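Local coordinates for hypothetical protein (PDB 4JJA) that is of unknown function but may be an exo-acting peptidoglycan beta-N-acetylmuramidase that trims cell-wall glycan, at residues Q208-L213 with A226-P231; I109-L114 with I170-T175; V6-E11 with L140-P145; T247-Q252 with G286-N291. One frame throughout, in Å; residues are numbered along the deposited sequence.

Contact 1: Q208-L213 with A226-P231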
loop_
_atom_site.group_PDB
_atom_site.type_symbol
_atom_site.label_atom_id
_atom_site.label_comp_id
_atom_site.label_asym_id
_atom_site.label_seq_id
_atom_site.Cartn_x
_atom_site.Cartn_y
_atom_site.Cartn_z
ATOM N N GLN A 208 4.108 -2.191 17.143
ATOM C CA GLN A 208 2.772 -2.155 17.784
ATOM C C GLN A 208 2.058 -0.842 17.738
ATOM O O GLN A 208 0.861 -0.802 18.057
ATOM C CB GLN A 208 2.899 -2.590 19.250
ATOM C CG GLN A 208 3.158 -4.048 19.399
ATOM C CD GLN A 208 3.209 -4.478 20.865
ATOM O OE1 GLN A 208 2.175 -4.529 21.522
ATOM N NE2 GLN A 208 4.391 -4.754 21.368
ATOM N N THR A 209 2.749 0.234 17.324
ATOM C CA THR A 209 2.127 1.516 17.288
ATOM C C THR A 209 1.025 1.496 16.230
ATOM O O THR A 209 1.268 1.054 15.107
ATOM C CB THR A 209 3.127 2.586 16.899
ATOM O OG1 THR A 209 4.229 2.563 17.794
ATOM C CG2 THR A 209 2.504 4.007 16.838
HETATM N N MSE A 210 -0.132 2.053 16.537
HETATM C CA MSE A 210 -1.278 2.146 15.645
HETATM C C MSE A 210 -1.419 3.558 15.149
HETATM O O MSE A 210 -2.282 4.315 15.606
HETATM C CB MSE A 210 -2.552 1.674 16.348
HETATM C CG MSE A 210 -2.390 0.286 16.967
HETATM SE SE MSE A 210 -1.818 -1.132 15.770
HETATM C CE MSE A 210 -3.317 -1.092 14.539
ATOM N N TYR A 211 -0.557 3.940 14.214
ATOM C CA TYR A 211 -0.580 5.260 13.633
ATOM C C TYR A 211 -1.783 5.448 12.774
ATOM O O TYR A 211 -2.096 4.592 11.948
ATOM C CB TYR A 211 0.676 5.491 12.841
ATOM C CG TYR A 211 0.778 6.832 12.146
ATOM C CD1 TYR A 211 1.160 7.987 12.813
ATOM C CD2 TYR A 211 0.564 6.940 10.775
ATOM C CE1 TYR A 211 1.309 9.169 12.137
ATOM C CE2 TYR A 211 0.734 8.108 10.094
ATOM C CZ TYR A 211 1.136 9.232 10.785
ATOM O OH TYR A 211 1.288 10.402 10.045
ATOM N N ARG A 212 -2.419 6.613 12.897
ATOM C CA ARG A 212 -3.598 6.979 12.119
ATOM C C ARG A 212 -3.223 8.037 11.099
ATOM O O ARG A 212 -2.503 8.973 11.415
ATOM C CB ARG A 212 -4.692 7.495 13.055
ATOM C CG ARG A 212 -5.185 6.414 13.954
ATOM C CD ARG A 212 -6.301 6.801 14.857
ATOM N NE ARG A 212 -7.592 6.907 14.275
ATOM C CZ ARG A 212 -8.470 5.910 14.203
ATOM N NH1 ARG A 212 -8.192 4.693 14.616
ATOM N NH2 ARG A 212 -9.646 6.177 13.722
ATOM N N LEU A 213 -3.652 7.849 9.875
ATOM C CA LEU A 213 -3.226 8.670 8.768
ATOM C C LEU A 213 -4.021 9.971 8.770
ATOM O O LEU A 213 -5.234 9.946 8.750
ATOM C CB LEU A 213 -3.489 7.950 7.445
ATOM C CG LEU A 213 -2.423 6.951 7.042
ATOM C CD1 LEU A 213 -2.010 5.922 8.002
ATOM C CD2 LEU A 213 -2.755 6.346 5.718
ATOM N N ALA A 226 -11.556 1.598 6.944
ATOM C CA ALA A 226 -11.328 1.097 5.589
ATOM C C ALA A 226 -9.907 0.538 5.507
ATOM O O ALA A 226 -9.675 -0.497 4.919
ATOM C CB ALA A 226 -11.513 2.234 4.589
ATOM N N ILE A 227 -8.928 1.244 6.070
ATOM C CA ILE A 227 -7.501 0.829 6.013
ATOM C C ILE A 227 -7.311 -0.480 6.751
ATOM O O ILE A 227 -6.534 -1.324 6.326
ATOM C CB ILE A 227 -6.590 1.973 6.503
ATOM C CG1 ILE A 227 -6.622 3.084 5.439
ATOM C CG2 ILE A 227 -5.142 1.469 6.782
ATOM C CD1 ILE A 227 -6.011 4.360 5.825
ATOM N N TYR A 228 -7.967 -0.645 7.890
ATOM C CA TYR A 228 -7.837 -1.883 8.621
ATOM C C TYR A 228 -8.550 -3.066 7.992
ATOM O O TYR A 228 -8.112 -4.204 8.113
ATOM C CB TYR A 228 -8.281 -1.719 10.074
ATOM C CG TYR A 228 -7.449 -0.736 10.884
ATOM C CD1 TYR A 228 -6.045 -0.751 10.835
ATOM C CD2 TYR A 228 -8.031 0.125 11.777
ATOM C CE1 TYR A 228 -5.267 0.098 11.595
ATOM C CE2 TYR A 228 -7.267 0.988 12.567
ATOM C CZ TYR A 228 -5.895 0.995 12.494
ATOM O OH TYR A 228 -5.151 1.837 13.274
ATOM N N LEU A 229 -9.680 -2.804 7.344
ATOM C CA LEU A 229 -10.430 -3.836 6.624
ATOM C C LEU A 229 -9.878 -4.182 5.246
ATOM O O LEU A 229 -10.121 -5.261 4.735
ATOM C CB LEU A 229 -11.914 -3.419 6.513
ATOM C CG LEU A 229 -12.737 -3.587 7.791
ATOM C CD1 LEU A 229 -14.082 -2.878 7.632
ATOM C CD2 LEU A 229 -12.917 -5.055 8.110
ATOM N N TYR A 230 -9.095 -3.265 4.661
ATOM C CA TYR A 230 -8.568 -3.393 3.336
ATOM C C TYR A 230 -7.915 -4.763 3.059
ATOM O O TYR A 230 -8.191 -5.347 1.981
ATOM C CB TYR A 230 -7.662 -2.182 3.043
ATOM C CG TYR A 230 -7.053 -2.085 1.687
ATOM C CD1 TYR A 230 -7.804 -1.846 0.554
ATOM C CD2 TYR A 230 -5.688 -2.103 1.540
ATOM C CE1 TYR A 230 -7.221 -1.746 -0.700
ATOM C CE2 TYR A 230 -5.087 -1.996 0.302
ATOM C CZ TYR A 230 -5.846 -1.852 -0.822
ATOM O OH TYR A 230 -5.218 -1.756 -2.053
ATOM N N PRO A 231 -7.083 -5.284 3.968
ATOM C CA PRO A 231 -6.485 -6.577 3.644
ATOM C C PRO A 231 -7.465 -7.698 3.368
ATOM O O PRO A 231 -7.186 -8.582 2.558
ATOM C CB PRO A 231 -5.646 -6.903 4.902
ATOM C CG PRO A 231 -5.390 -5.580 5.511
ATOM C CD PRO A 231 -6.578 -4.715 5.241
HETATM O O HOH W 1 -2.587 1.939 12.646
#

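Contact 2: I109-L114 with I170-T175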
loop_
_atom_site.group_PDB
_atom_site.type_symbol
_atom_site.label_atom_id
_atom_site.label_comp_id
_atom_site.label_asym_id
_atom_site.label_seq_id
_atom_site.Cartn_x
_atom_site.Cartn_y
_atom_site.Cartn_z
ATOM N N ILE A 109 6.302 9.309 1.329
ATOM C CA ILE A 109 4.978 8.986 0.849
ATOM C C ILE A 109 4.331 8.069 1.842
ATOM O O ILE A 109 5.018 7.225 2.427
ATOM C CB ILE A 109 5.025 8.371 -0.585
ATOM C CG1 ILE A 109 3.646 8.407 -1.275
ATOM C CG2 ILE A 109 5.671 6.963 -0.617
ATOM C CD1 ILE A 109 3.745 8.100 -2.761
ATOM N N GLN A 110 3.020 8.215 2.008
ATOM C CA GLN A 110 2.263 7.411 2.991
ATOM C C GLN A 110 1.654 6.179 2.326
ATOM O O GLN A 110 0.760 6.291 1.477
ATOM C CB GLN A 110 1.175 8.250 3.667
ATOM C CG GLN A 110 0.414 7.482 4.732
ATOM C CD GLN A 110 1.320 7.044 5.877
ATOM O OE1 GLN A 110 1.856 7.879 6.597
ATOM N NE2 GLN A 110 1.501 5.742 6.041
ATOM N N ASP A 111 2.087 4.995 2.796
ATOM C CA ASP A 111 1.670 3.693 2.343
ATOM C C ASP A 111 0.603 3.103 3.291
ATOM O O ASP A 111 0.412 3.599 4.406
ATOM C CB ASP A 111 2.943 2.767 2.356
ATOM C CG ASP A 111 2.674 1.409 1.867
ATOM O OD1 ASP A 111 2.018 1.285 0.819
ATOM O OD2 ASP A 111 3.087 0.435 2.563
ATOM N N VAL A 112 -0.016 1.971 2.918
ATOM C CA VAL A 112 -0.981 1.283 3.789
ATOM C C VAL A 112 -0.618 -0.150 4.160
ATOM O O VAL A 112 -1.346 -0.794 4.880
ATOM C CB VAL A 112 -2.415 1.361 3.231
ATOM C CG1 VAL A 112 -2.844 2.838 3.043
ATOM C CG2 VAL A 112 -2.528 0.629 1.944
ATOM N N GLY A 113 0.511 -0.639 3.654
ATOM C CA GLY A 113 1.040 -1.943 4.083
ATOM C C GLY A 113 0.532 -3.206 3.458
ATOM O O GLY A 113 0.528 -4.249 4.077
ATOM N N LEU A 114 0.085 -3.113 2.199
ATOM C CA LEU A 114 -0.445 -4.248 1.489
ATOM C C LEU A 114 0.354 -4.521 0.234
ATOM O O LEU A 114 0.749 -3.624 -0.505
ATOM C CB LEU A 114 -1.902 -3.999 1.070
ATOM C CG LEU A 114 -2.947 -4.359 2.105
ATOM C CD1 LEU A 114 -2.927 -5.862 2.410
ATOM C CD2 LEU A 114 -2.838 -3.452 3.334
ATOM N N ILE A 170 0.734 -10.912 2.044
ATOM C CA ILE A 170 -0.249 -9.914 1.713
ATOM C C ILE A 170 -0.058 -8.683 2.592
ATOM O O ILE A 170 -0.035 -7.525 2.108
ATOM C CB ILE A 170 -1.697 -10.482 1.816
ATOM C CG1 ILE A 170 -1.914 -11.565 0.735
ATOM C CG2 ILE A 170 -2.747 -9.400 1.705
ATOM C CD1 ILE A 170 -3.268 -12.271 0.826
ATOM N N VAL A 171 0.003 -8.910 3.910
ATOM C CA VAL A 171 0.255 -7.860 4.907
ATOM C C VAL A 171 1.715 -8.134 5.292
ATOM O O VAL A 171 2.012 -9.116 5.981
ATOM C CB VAL A 171 -0.724 -7.983 6.086
ATOM C CG1 VAL A 171 -0.281 -6.985 7.206
ATOM C CG2 VAL A 171 -2.176 -7.771 5.669
ATOM N N HIS A 172 2.625 -7.271 4.836
ATOM C CA HIS A 172 4.054 -7.508 5.022
ATOM C C HIS A 172 4.592 -6.943 6.344
ATOM O O HIS A 172 5.671 -7.348 6.795
ATOM C CB HIS A 172 4.850 -7.004 3.811
ATOM C CG HIS A 172 4.561 -5.584 3.462
ATOM N ND1 HIS A 172 4.990 -4.528 4.243
ATOM C CD2 HIS A 172 3.928 -5.050 2.387
ATOM C CE1 HIS A 172 4.631 -3.402 3.643
ATOM N NE2 HIS A 172 3.940 -3.699 2.539
ATOM N N GLY A 173 3.853 -5.999 6.939
ATOM C CA GLY A 173 4.189 -5.449 8.194
ATOM C C GLY A 173 5.333 -4.465 8.267
ATOM O O GLY A 173 5.784 -4.152 9.349
HETATM N N MSE A 174 5.819 -3.975 7.123
HETATM C CA MSE A 174 7.046 -3.204 7.081
HETATM C C MSE A 174 6.788 -1.783 6.614
HETATM O O MSE A 174 5.878 -1.511 5.859
HETATM C CB MSE A 174 8.054 -3.832 6.110
HETATM C CG MSE A 174 8.360 -5.274 6.502
HETATM SE SE MSE A 174 9.533 -6.251 5.295
HETATM C CE MSE A 174 11.103 -5.507 5.886
ATOM N N THR A 175 7.596 -0.861 7.112
ATOM C CA THR A 175 7.610 0.465 6.523
ATOM C C THR A 175 8.299 0.463 5.150
ATOM O O THR A 175 9.014 -0.489 4.838
ATOM C CB THR A 175 8.291 1.501 7.419
ATOM O OG1 THR A 175 9.705 1.266 7.441
ATOM C CG2 THR A 175 7.662 1.563 8.783
HETATM O O HOH W 2 4.474 0.846 4.877
HETATM O O HOH W 3 2.687 -1.903 0.821
HETATM O O HOH W 4 1.630 -4.352 6.471
#

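Contact 3: V6-E11 with L140-P145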
loop_
_atom_site.group_PDB
_atom_site.type_symbol
_atom_site.label_atom_id
_atom_site.label_comp_id
_atom_site.label_asym_id
_atom_site.label_seq_id
_atom_site.Cartn_x
_atom_site.Cartn_y
_atom_site.Cartn_z
ATOM N N VAL A 6 4.169 9.815 17.311
ATOM C CA VAL A 6 5.127 9.493 16.254
ATOM C C VAL A 6 5.703 10.764 15.664
ATOM O O VAL A 6 4.973 11.691 15.374
ATOM C CB VAL A 6 4.469 8.645 15.135
ATOM C CG1 VAL A 6 5.431 8.513 13.969
ATOM C CG2 VAL A 6 4.096 7.283 15.663
ATOM N N ILE A 7 7.010 10.769 15.447
ATOM C CA ILE A 7 7.662 11.857 14.718
ATOM C C ILE A 7 8.160 11.214 13.415
ATOM O O ILE A 7 9.072 10.389 13.400
ATOM C CB ILE A 7 8.834 12.478 15.510
ATOM C CG1 ILE A 7 8.389 12.975 16.872
ATOM C CG2 ILE A 7 9.528 13.574 14.711
ATOM C CD1 ILE A 7 9.550 13.415 17.788
ATOM N N ILE A 8 7.547 11.590 12.311
ATOM C CA ILE A 8 7.911 11.001 11.029
ATOM C C ILE A 8 9.294 11.502 10.591
ATOM O O ILE A 8 9.815 12.508 11.098
ATOM C CB ILE A 8 6.866 11.279 9.945
ATOM C CG1 ILE A 8 6.768 12.773 9.636
ATOM C CG2 ILE A 8 5.490 10.642 10.312
ATOM C CD1 ILE A 8 5.893 13.094 8.414
ATOM N N GLY A 9 9.913 10.792 9.655
ATOM C CA GLY A 9 11.223 11.157 9.156
ATOM C C GLY A 9 11.256 12.615 8.676
ATOM O O GLY A 9 12.212 13.326 8.941
ATOM N N ALA A 10 10.247 13.024 7.895
ATOM C CA ALA A 10 10.273 14.347 7.254
ATOM C C ALA A 10 10.267 15.489 8.262
ATOM O O ALA A 10 10.716 16.589 7.934
ATOM C CB ALA A 10 9.142 14.497 6.271
ATOM N N GLU A 11 9.787 15.270 9.480
ATOM C CA GLU A 11 9.785 16.295 10.527
ATOM C C GLU A 11 11.165 16.549 11.098
ATOM O O GLU A 11 11.408 17.590 11.718
ATOM C CB GLU A 11 8.892 15.839 11.688
ATOM C CG GLU A 11 7.439 15.876 11.403
ATOM C CD GLU A 11 6.619 15.392 12.586
ATOM O OE1 GLU A 11 6.414 14.172 12.711
ATOM O OE2 GLU A 11 6.207 16.246 13.417
ATOM N N LEU A 140 12.442 9.205 3.860
ATOM C CA LEU A 140 11.931 9.877 5.070
ATOM C C LEU A 140 10.796 8.994 5.540
ATOM O O LEU A 140 9.704 9.006 4.935
ATOM C CB LEU A 140 11.518 11.307 4.724
ATOM C CG LEU A 140 12.630 12.170 4.151
ATOM C CD1 LEU A 140 12.041 13.544 3.811
ATOM C CD2 LEU A 140 13.865 12.250 5.065
ATOM N N ASP A 141 11.050 8.139 6.519
ATOM C CA ASP A 141 10.104 7.048 6.742
ATOM C C ASP A 141 8.808 7.554 7.345
ATOM O O ASP A 141 8.792 8.565 8.095
ATOM C CB ASP A 141 10.724 5.959 7.616
ATOM C CG ASP A 141 10.377 4.544 7.214
ATOM O OD1 ASP A 141 9.912 4.302 6.088
ATOM O OD2 ASP A 141 10.688 3.656 8.078
ATOM N N ARG A 142 7.721 6.866 7.032
ATOM C CA ARG A 142 6.421 7.072 7.642
ATOM C C ARG A 142 5.930 5.727 8.146
ATOM O O ARG A 142 6.314 4.685 7.640
ATOM C CB ARG A 142 5.411 7.688 6.684
ATOM C CG ARG A 142 5.765 9.118 6.291
ATOM C CD ARG A 142 4.723 9.754 5.385
ATOM N NE ARG A 142 5.200 11.093 4.993
ATOM C CZ ARG A 142 4.700 12.242 5.389
ATOM N NH1 ARG A 142 3.609 12.292 6.150
ATOM N NH2 ARG A 142 5.278 13.365 4.987
ATOM N N PRO A 143 5.055 5.754 9.147
ATOM C CA PRO A 143 4.523 4.501 9.659
ATOM C C PRO A 143 3.760 3.673 8.654
ATOM O O PRO A 143 3.213 4.219 7.704
ATOM C CB PRO A 143 3.570 4.949 10.797
ATOM C CG PRO A 143 4.147 6.218 11.259
ATOM C CD PRO A 143 4.611 6.884 9.976
ATOM N N ASN A 144 3.742 2.365 8.895
ATOM C CA ASN A 144 2.824 1.474 8.213
ATOM C C ASN A 144 1.613 1.331 9.123
ATOM O O ASN A 144 1.759 0.800 10.224
ATOM C CB ASN A 144 3.516 0.130 7.974
ATOM C CG ASN A 144 2.637 -0.882 7.280
ATOM O OD1 ASN A 144 1.419 -0.686 7.157
ATOM N ND2 ASN A 144 3.254 -2.008 6.885
ATOM N N PRO A 145 0.412 1.793 8.705
ATOM C CA PRO A 145 -0.745 1.681 9.589
ATOM C C PRO A 145 -1.177 0.241 9.835
ATOM O O PRO A 145 -1.924 -0.031 10.752
ATOM C CB PRO A 145 -1.822 2.465 8.842
ATOM C CG PRO A 145 -1.431 2.318 7.382
ATOM C CD PRO A 145 0.065 2.375 7.387
HETATM O O HOH W 5 8.445 11.307 6.641
#

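Contact 4: T247-Q252 with G286-N291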
loop_
_atom_site.group_PDB
_atom_site.type_symbol
_atom_site.label_atom_id
_atom_site.label_comp_id
_atom_site.label_asym_id
_atom_site.label_seq_id
_atom_site.Cartn_x
_atom_site.Cartn_y
_atom_site.Cartn_z
ATOM N N THR A 247 -20.116 4.515 -2.636
ATOM C CA THR A 247 -20.935 4.677 -1.475
ATOM C C THR A 247 -20.165 5.532 -0.446
ATOM O O THR A 247 -18.987 5.820 -0.607
ATOM C CB THR A 247 -21.356 3.331 -0.815
ATOM O OG1 THR A 247 -20.260 2.794 -0.065
ATOM C CG2 THR A 247 -21.922 2.350 -1.845
ATOM N N THR A 248 -20.833 5.816 0.683
ATOM C CA THR A 248 -20.178 6.447 1.808
ATOM C C THR A 248 -19.259 5.532 2.604
ATOM O O THR A 248 -18.593 5.999 3.528
ATOM C CB THR A 248 -21.170 7.091 2.747
ATOM O OG1 THR A 248 -21.979 6.080 3.354
ATOM C CG2 THR A 248 -22.038 8.174 2.047
ATOM N N LEU A 249 -19.228 4.241 2.306
ATOM C CA LEU A 249 -18.540 3.246 3.106
ATOM C C LEU A 249 -17.613 2.334 2.286
ATOM O O LEU A 249 -17.637 1.113 2.422
ATOM C CB LEU A 249 -19.573 2.418 3.901
ATOM C CG LEU A 249 -20.395 3.143 4.933
ATOM C CD1 LEU A 249 -21.478 2.207 5.503
ATOM C CD2 LEU A 249 -19.540 3.742 6.030
ATOM N N PRO A 250 -16.757 2.928 1.444
ATOM C CA PRO A 250 -15.861 2.064 0.659
ATOM C C PRO A 250 -14.938 1.262 1.543
ATOM O O PRO A 250 -14.413 1.736 2.531
ATOM C CB PRO A 250 -15.091 3.042 -0.214
ATOM C CG PRO A 250 -15.087 4.295 0.570
ATOM C CD PRO A 250 -16.452 4.351 1.265
ATOM N N PHE A 251 -14.760 0.001 1.158
ATOM C CA PHE A 251 -13.948 -0.969 1.889
ATOM C C PHE A 251 -14.491 -1.321 3.253
ATOM O O PHE A 251 -13.824 -2.019 4.013
ATOM C CB PHE A 251 -12.455 -0.626 1.946
ATOM C CG PHE A 251 -11.778 -0.741 0.607
ATOM C CD1 PHE A 251 -11.354 -1.958 0.132
ATOM C CD2 PHE A 251 -11.625 0.350 -0.191
ATOM C CE1 PHE A 251 -10.776 -2.054 -1.105
ATOM C CE2 PHE A 251 -11.038 0.237 -1.408
ATOM C CZ PHE A 251 -10.641 -0.949 -1.888
ATOM N N GLN A 252 -15.750 -0.960 3.531
ATOM C CA GLN A 252 -16.351 -1.197 4.835
ATOM C C GLN A 252 -17.668 -1.946 4.756
ATOM O O GLN A 252 -18.368 -2.098 5.742
ATOM C CB GLN A 252 -16.545 0.123 5.577
ATOM C CG GLN A 252 -15.250 0.878 5.868
ATOM C CD GLN A 252 -15.486 2.349 6.034
ATOM O OE1 GLN A 252 -15.826 2.778 7.143
ATOM N NE2 GLN A 252 -15.400 3.117 4.955
ATOM N N GLY A 286 -26.055 -7.171 1.125
ATOM C CA GLY A 286 -24.889 -7.667 1.784
ATOM C C GLY A 286 -24.740 -7.283 3.228
ATOM O O GLY A 286 -25.713 -7.319 3.975
ATOM N N VAL A 287 -23.525 -6.881 3.601
ATOM C CA VAL A 287 -23.101 -6.757 4.987
ATOM C C VAL A 287 -22.414 -5.437 5.211
ATOM O O VAL A 287 -21.613 -5.002 4.393
ATOM C CB VAL A 287 -22.169 -7.910 5.377
ATOM C CG1 VAL A 287 -21.680 -7.795 6.783
ATOM C CG2 VAL A 287 -22.869 -9.239 5.207
ATOM N N ASN A 288 -22.789 -4.756 6.293
ATOM C CA ASN A 288 -22.155 -3.496 6.700
ATOM C C ASN A 288 -21.169 -3.807 7.834
ATOM O O ASN A 288 -21.594 -4.232 8.895
ATOM C CB ASN A 288 -23.263 -2.515 7.159
ATOM C CG ASN A 288 -22.754 -1.145 7.527
ATOM O OD1 ASN A 288 -21.576 -0.905 7.595
ATOM N ND2 ASN A 288 -23.693 -0.247 7.868
ATOM N N LEU A 289 -19.888 -3.580 7.581
ATOM C CA LEU A 289 -18.810 -3.856 8.517
ATOM C C LEU A 289 -18.325 -2.591 9.183
ATOM O O LEU A 289 -17.371 -2.651 9.967
ATOM C CB LEU A 289 -17.624 -4.588 7.847
ATOM C CG LEU A 289 -18.008 -5.915 7.200
ATOM C CD1 LEU A 289 -16.802 -6.396 6.344
ATOM C CD2 LEU A 289 -18.449 -6.963 8.222
ATOM N N SER A 290 -18.966 -1.463 8.910
ATOM C CA SER A 290 -18.402 -0.166 9.307
ATOM C C SER A 290 -18.469 0.095 10.791
ATOM O O SER A 290 -17.821 1.038 11.234
ATOM C CB SER A 290 -19.082 0.954 8.533
ATOM O OG SER A 290 -20.415 1.122 8.921
ATOM N N ASN A 291 -19.264 -0.698 11.519
ATOM C CA ASN A 291 -19.391 -0.538 12.970
ATOM C C ASN A 291 -18.584 -1.560 13.777
ATOM O O ASN A 291 -18.647 -1.608 15.004
ATOM C CB ASN A 291 -20.880 -0.549 13.396
ATOM C CG ASN A 291 -21.691 0.548 12.712
ATOM O OD1 ASN A 291 -22.720 0.268 12.078
ATOM N ND2 ASN A 291 -21.186 1.775 12.747
HETATM O O HOH W 6 -16.662 3.274 9.686
#

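Contact 1: Q208-L213 with A226-P231
Met210 and Tyr228 meet through their side chains, one from the loop 208-213 and the other from the helix 224-233. Met210, present as selenomethionine, starts with CB 4.0 Å from Tyr228 OH. Its CG lies anti to the carbonyl carbon (chi1 -53°), and bends at chi2 and chi3 bring CE, the tip, beside the phenol, 3.7 Å from Tyr228 CE1 and about as far from OH, approaching the ring obliquely. The hydroxyl does not bond directly to the loop; Tyr228 OH donates to a water 2.6 Å away that lies in the plane of the ring, and the same water donates to Tyr211 O at 2.8 Å. This single water thus ties the phenol to the loop backbone. On another part of the ring, in the conformer given, one of two, Arg212 NH1 comes to the edge, 4.3 Å from Tyr228 CE2, its guanidinium salt-bridged to Asp294. The next residue, Leu213, points toward the helix and its CD2 touches Ile227 CD1 at 3.8 Å, a small apolar contact beside the water-linked one. No direct hydrogen bond joins the two segments; the contact is van der Waals plus one water bridge. The loop follows strand 197-200, the last strand of the parallel sheet, and leads into the helix it touches. Helix 294-300 packs on the same tyrosine: Trp298 stacks edge-to-face with Tyr228 and also touches Met210, while Leu213 reaches Gln110 in the loop after strand 104-107.

Contact 2: I109-L114 with I170-T175
The imidazole of His172 lies against the backbone of Gly113, with Gly113 O 3.8 Å above one face and displaced toward the rim; a water that accepts from Gly173 N and donates to Gly113 O lies near the rim of that face too. At the edge, in the ring plane, sits a second water, 2.8 Å from His172 NE2, which also lies within hydrogen-bonding distance of Asp111 OD2 and Leu114 O. Asp111 OD2 is near the ring plane but 4.2 Å from His172 NE2, and the water lies between them. His172 CG stands between the backbone N and the carbonyl carbon (chi1 53°). ND1 is taken by Met174 N, 3.0 Å away and 14° out of the ring plane, which fixes the rotation of the ring. Alongside, Leu114 CD1 packs on Ile170 CG2 at 3.6 Å and on Val171 CG2. A further water links Asp111 OD2 with Met174 O. Ile170 and Val171 form a classic beta bulge opposite Asp151. Segment 109-114 follows directly on strand 104-107, beyond whose carboxyl end Rossmann-like folds commonly place their binding sites, and 170-175 leads into helix 176-185 with Thr175 at its N-cap; a role for the histidine-aspartate pair is not established.

Contact 3: V6-E11 with L140-P145
Ile8 and Pro143 make the apolar middle, with Ile8 CG2 3.9 Å from Pro143 CD and the two side chains crossing at about a right angle. Val6 CG1 extends this patch by touching Pro143 CG at 3.8 Å, the two sliding past each other in opposite directions. At the other end Ala10 CB packs on Leu140 CD1, and the backbone of Ala10 rests against Leu140 CB. Further out, the CG1 branch of Ile8 turns between the backbone N and the carbonyl carbon (chi1 64°), and the methyl it carries, CD1, lies over one face of the Arg142 guanidinium, 3.2 Å above its plane and offset toward the rim. The arginine chain is extended from CG to NE, and the charged end finds Asp108 in a salt bridge at NE and Met34 O at NH2. The aliphatic tip thus packs on a cation whose NE and NH2 have partners elsewhere. Across the segments the direct hydrogen bond is backbone to backbone: Gly9 N donates to Asp141 O at 2.9 Å with an N-H...O angle of 164°, in the carbonyl plane. A water accepts from Ala10 N at 2.8 Å and lies near the same oxygen. Within the N-terminal segment, Ile8 N is bonded to Glu11 OE1 in one of that glutamate's two conformers. The Asp141 carboxylate bonds Tyr368 OH, Thr175 OG1 and Gly177 N. The N-terminal residues run alongside, and roughly antiparallel to, the chain leaving strand 136-140 at the C-terminal edge of a parallel sheet, as in the Rossmann-like fold assigned to this family's N-terminal domain.

Contact 4: T247-Q252 with G286-N291
A type II beta turn, Leu249 to Gln252, meets the exit of strand 284-288, where an Asx turn begins at Asn288. Across the junction, Leu289 N donates to Gln252 O at 2.8 Å, the donor tilted 19° from the carbonyl plane. Leu249 pushes its side chain against this corner: CD1 lies 3.7 Å from Ser290 OG and close to Asn288 OD1, and CD2 touches Ser290 CB. Asn288 and Leu249 cross at about a right angle. Asn288 CG is anti to the backbone N (chi1 -176°), and its OD1 takes two bonds from one residue, Ser290 N at 3.0 Å and Ser290 OG at 2.7 Å, which fixes the Asn288 amide and the Ser290 hydroxyl against each other, next to Leu249 CD1. Gln252 sits beside Ser290: its CB packs against Ser290 CB, its NE2 closes back on Pro250 O at 3.0 Å, the donor lying above the carbonyl plane, and its OE1 accepts from Asn223 ND2 and from a water 2.7 Å away that also donates to Ser290 O. In the first segment, Thr247 OG1 accepts from Leu249 N, an ST turn leading into the beta turn. Leu289 packs on helix 224-233 through Leu229 and Ile233, and on Tyr254 of the neighbouring strand. Strands 253-256 and 284-288 run antiparallel, with the backbones of Val287 and Tyr254 bonded, so these linked turns finish one end of a small antiparallel sheet.

How the contacts relate
Contacts 2 and 3 are buried and join loops around the parallel sheet; they meet through hydrogen bonds from Thr175 to Asp141 and from Gln110 to Pro143. Their chemistry differs: contact 2 is rich in bridging waters around a histidine, contact 3 combines apolar packing with a direct backbone bond. Contacts 1 and 4, only partly buried, both involve the region of helix 224-233, and Tyr230 of one stacks edge-to-face on Phe251 of the other. Contact 1 touches all three others, lying between the sheet loops and the smaller antiparallel sheet, whereas contact 4, built on turns, stays about 13 Å at the nearest atoms from contact 3.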